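Local structure of endoglucanase (Mytilus edulis, 1WC2) at residues Thr19-Asp24 against Leu133-Ser138. The protein hydrolyses internal beta-1,4-glucosidic linkages of cellulose and related beta-glucans, is active on soluble carboxymethylcellulose, and also has expansin activity. Residues are numbered along the deposited sequence; the frame is centred on the assembly and turned at random.
Sequences TTNYHD and LENGRS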
ATOM      1  N   THR A  19       6.692   2.971   2.917  1.00  6.18           N
ATOM      2  CA  THR A  19       5.943   3.385   1.736  1.00  6.29           C
ATOM      3  C   THR A  19       6.842   3.997   0.666  1.00  6.43           C
ATOM      4  O   THR A  19       7.897   4.581   0.970  1.00  7.35           O
ATOM      5  CB  THR A  19       4.821   4.395   2.067  1.00  7.05           C
ATOM      6  OG1 THR A  19       5.382   5.649   2.497  1.00  8.33           O
ATOM      7  CG2 THR A  19       3.905   3.873   3.187  1.00  7.81           C
ATOM      8  N   THR A  20       6.417   3.858  -0.593  1.00  6.66           N
ATOM      9  CA  THR A  20       6.983   4.609  -1.715  1.00  7.28           C
ATOM     10  C   THR A  20       5.896   5.138  -2.637  0.65  6.95           C
ATOM     11  O   THR A  20       5.110   4.357  -3.168  0.65  5.54           O
ATOM     12  CB  THR A  20       7.872   3.693  -2.641  0.65  7.64           C
ATOM     13  OG1 THR A  20       8.775   2.865  -1.897  0.65  8.54           O
ATOM     14  CG2 THR A  20       8.730   4.539  -3.615  0.65  8.01           C
ATOM     15  N   ASN A  21       5.936   6.441  -2.905  1.00  8.18           N
ATOM     16  CA  ASN A  21       5.019   7.056  -3.855  1.00  8.64           C
ATOM     17  C   ASN A  21       5.433   6.555  -5.242  1.00  8.84           C
ATOM     18  O   ASN A  21       6.617   6.542  -5.557  1.00 10.09           O
ATOM     19  CB  ASN A  21       5.084   8.587  -3.754  1.00  9.56           C
ATOM     20  CG  ASN A  21       4.379   9.104  -2.512  1.00 10.15           C
ATOM     21  OD1 ASN A  21       3.363   8.545  -2.086  1.00 13.53           O
ATOM     22  ND2 ASN A  21       4.929  10.149  -1.907  1.00 11.56           N
ATOM     23  N   TYR A  22       4.473   6.066  -6.024  1.00  9.11           N
ATOM     24  CA  TYR A  22       4.724   5.539  -7.369  1.00  9.77           C
ATOM     25  C   TYR A  22       3.565   5.890  -8.305  1.00  9.65           C
ATOM     26  O   TYR A  22       2.523   6.382  -7.865  1.00  9.82           O
ATOM     27  CB  TYR A  22       5.005   4.013  -7.336  1.00 10.47           C
ATOM     28  CG  TYR A  22       3.822   3.044  -7.502  1.00 11.12           C
ATOM     29  CD1 TYR A  22       3.937   1.910  -8.313  1.00 11.63           C
ATOM     30  CD2 TYR A  22       2.617   3.208  -6.816  1.00 11.16           C
ATOM     31  CE1 TYR A  22       2.886   1.003  -8.454  1.00 11.74           C
ATOM     32  CE2 TYR A  22       1.557   2.294  -6.974  1.00 10.77           C
ATOM     33  CZ  TYR A  22       1.688   1.199  -7.799  1.00 11.15           C
ATOM     34  OH  TYR A  22       0.638   0.308  -7.962  1.00 11.90           O
ATOM     35  N   HIS A  23       3.759   5.642  -9.594  1.00 10.16           N
ATOM     36  CA  HIS A  23       2.682   5.741 -10.554  1.00 10.43           C
ATOM     37  C   HIS A  23       2.685   4.544 -11.469  1.00 10.86           C
ATOM     38  O   HIS A  23       3.708   4.235 -12.085  1.00 11.56           O
ATOM     39  CB  HIS A  23       2.789   7.007 -11.409  1.00 10.63           C
ATOM     40  CG  HIS A  23       1.810   7.022 -12.537  1.00 11.06           C
ATOM     41  ND1 HIS A  23       0.460   6.820 -12.340  1.00 10.81           N
ATOM     42  CD2 HIS A  23       1.982   7.136 -13.874  1.00 12.25           C
ATOM     43  CE1 HIS A  23      -0.161   6.842 -13.502  1.00 12.07           C
ATOM     44  NE2 HIS A  23       0.739   7.027 -14.449  1.00 12.98           N
ATOM     45  N   ASP A  24       1.546   3.870 -11.547  1.00 10.76           N
ATOM     46  CA  ASP A  24       1.365   2.769 -12.477  1.00 11.53           C
ATOM     47  C   ASP A  24      -0.035   2.892 -13.084  1.00 10.69           C
ATOM     48  O   ASP A  24      -1.009   2.973 -12.320  1.00 11.15           O
ATOM     49  CB  ASP A  24       1.552   1.447 -11.717  1.00 12.94           C
ATOM     50  CG  ASP A  24       1.565   0.248 -12.622  1.00 14.75           C
ATOM     51  OD1 ASP A  24       0.532  -0.007 -13.257  1.00 15.63           O
ATOM     52  OD2 ASP A  24       2.572  -0.500 -12.753  1.00 17.05           O
ATOM     53  N   LEU A 133       2.335   3.494  -2.943  1.00  6.32           N
ATOM     54  CA  LEU A 133       1.112   4.291  -2.928  1.00  6.73           C
ATOM     55  C   LEU A 133       0.943   5.041  -4.248  1.00  7.02           C
ATOM     56  O   LEU A 133       1.810   5.816  -4.644  1.00  7.58           O
ATOM     57  CB  LEU A 133       1.156   5.312  -1.776  1.00  6.97           C
ATOM     58  CG  LEU A 133       1.529   4.773  -0.381  1.00  7.54           C
ATOM     59  CD1 LEU A 133       1.570   5.901   0.647  1.00  9.13           C
ATOM     60  CD2 LEU A 133       0.575   3.685   0.040  1.00  8.76           C
ATOM     61  N   GLU A 134      -0.177   4.821  -4.925  1.00  7.13           N
ATOM     62  CA  GLU A 134      -0.413   5.540  -6.171  1.00  7.57           C
ATOM     63  C   GLU A 134      -0.427   7.054  -5.947  1.00  7.75           C
ATOM     64  O   GLU A 134      -1.158   7.555  -5.086  1.00  7.53           O
ATOM     65  CB  GLU A 134      -1.710   5.073  -6.815  1.00  7.88           C
ATOM     66  CG  GLU A 134      -2.069   5.805  -8.109  1.00  8.17           C
ATOM     67  CD  GLU A 134      -1.012   5.700  -9.225  1.00  8.36           C
ATOM     68  OE1 GLU A 134      -0.486   4.585  -9.471  1.00  9.18           O
ATOM     69  OE2 GLU A 134      -0.692   6.732  -9.861  1.00  9.54           O
ATOM     70  N   ASN A 135       0.354   7.777  -6.758  1.00  7.79           N
ATOM     71  CA  ASN A 135       0.581   9.220  -6.583  1.00  8.22           C
ATOM     72  C   ASN A 135       0.653  10.007  -7.896  1.00  8.44           C
ATOM     73  O   ASN A 135       1.126  11.152  -7.922  1.00  9.20           O
ATOM     74  CB  ASN A 135       1.840   9.486  -5.760  1.00  8.45           C
ATOM     75  CG  ASN A 135       1.916  10.930  -5.262  1.00  8.45           C
ATOM     76  OD1 ASN A 135       0.959  11.437  -4.663  1.00  8.61           O
ATOM     77  ND2 ASN A 135       3.040  11.599  -5.516  1.00  9.78           N
ATOM     78  N   GLY A 136       0.160   9.400  -8.966  1.00  8.65           N
ATOM     79  CA  GLY A 136       0.226  10.045 -10.272  1.00  9.08           C
ATOM     80  C   GLY A 136      -0.560  11.348 -10.352  1.00  9.47           C
ATOM     81  O   GLY A 136      -0.292  12.180 -11.224  1.00 11.19           O
ATOM     82  N   ARG A 137      -1.534  11.536  -9.453  1.00  8.95           N
ATOM     83  CA  ARG A 137      -2.317  12.770  -9.377  1.00  9.36           C
ATOM     84  C   ARG A 137      -2.005  13.573  -8.109  1.00  9.42           C
ATOM     85  O   ARG A 137      -2.771  14.455  -7.720  1.00  9.44           O
ATOM     86  CB  ARG A 137      -3.811  12.446  -9.519  1.00  9.66           C
ATOM     87  CG  ARG A 137      -4.146  11.927 -10.917  1.00 10.73           C
ATOM     88  CD  ARG A 137      -5.563  11.469 -11.084  1.00 10.46           C
ATOM     89  NE  ARG A 137      -6.512  12.585 -11.037  1.00 11.26           N
ATOM     90  CZ  ARG A 137      -6.856  13.350 -12.072  1.00 11.42           C
ATOM     91  NH1 ARG A 137      -6.338  13.146 -13.269  1.00 12.17           N
ATOM     92  NH2 ARG A 137      -7.737  14.325 -11.901  1.00 11.09           N
ATOM     93  N   SER A 138      -0.864  13.258  -7.480  1.00  9.21           N
ATOM     94  CA  SER A 138      -0.374  13.937  -6.286  1.00  9.46           C
ATOM     95  C   SER A 138      -1.336  13.808  -5.097  1.00  8.61           C
ATOM     96  O   SER A 138      -1.313  14.629  -4.177  1.00  9.67           O
ATOM     97  CB  SER A 138      -0.027  15.413  -6.585  1.00  9.58           C
ATOM     98  OG  SER A 138       0.994  15.510  -7.568  1.00 11.05           O
TER
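Residues 19-22 and 133-134 run as parallel neighbours in the double-psi beta-barrel of this family 45 glycoside hydrolase, joined where Leu133 N donates to Thr20 O, Tyr22 N to Leu133 O (3.0 Å) and Asn135 N to Tyr22 O. On the face of Asn21 and Leu133, Leu133 CD1 packs against Thr19 CB at 3.9 Å; just past the strand end, the amide of Asn135 stacks on that of Asn21, their planes 27° apart. Both amides are held from outside the pair, Asn21 ND2 by Trp145 O and Asn135 OD1 by Val140 N. The opposite face carries Tyr22 and Glu134; the tyrosine ring turns its edge to the Leu133-Glu134 peptide, CD2 lying 3.5 Å from Leu133 O. Glu134, the last residue of its strand, ties the loop after Tyr22 to its own segment through its carboxylate. Its chain bends at chi2 (59°), and OE1 accepts the backbone N of Asp24, by similarity the nucleophile, at 3.0 Å through its syn lone pair. OE2 is shared by Gly136 N, coming from above the carboxylate plane at 2.9 Å, and His23 ND1. An alanine at Glu134 would probably leave all three donors without these acceptors and the loop with His23 and Asp24 freer to shift. His23 ND1 meets OE2 on its syn side at 2.7 Å, the oxygen close to the ring plane and the imidazole and carboxylate planes 81° apart.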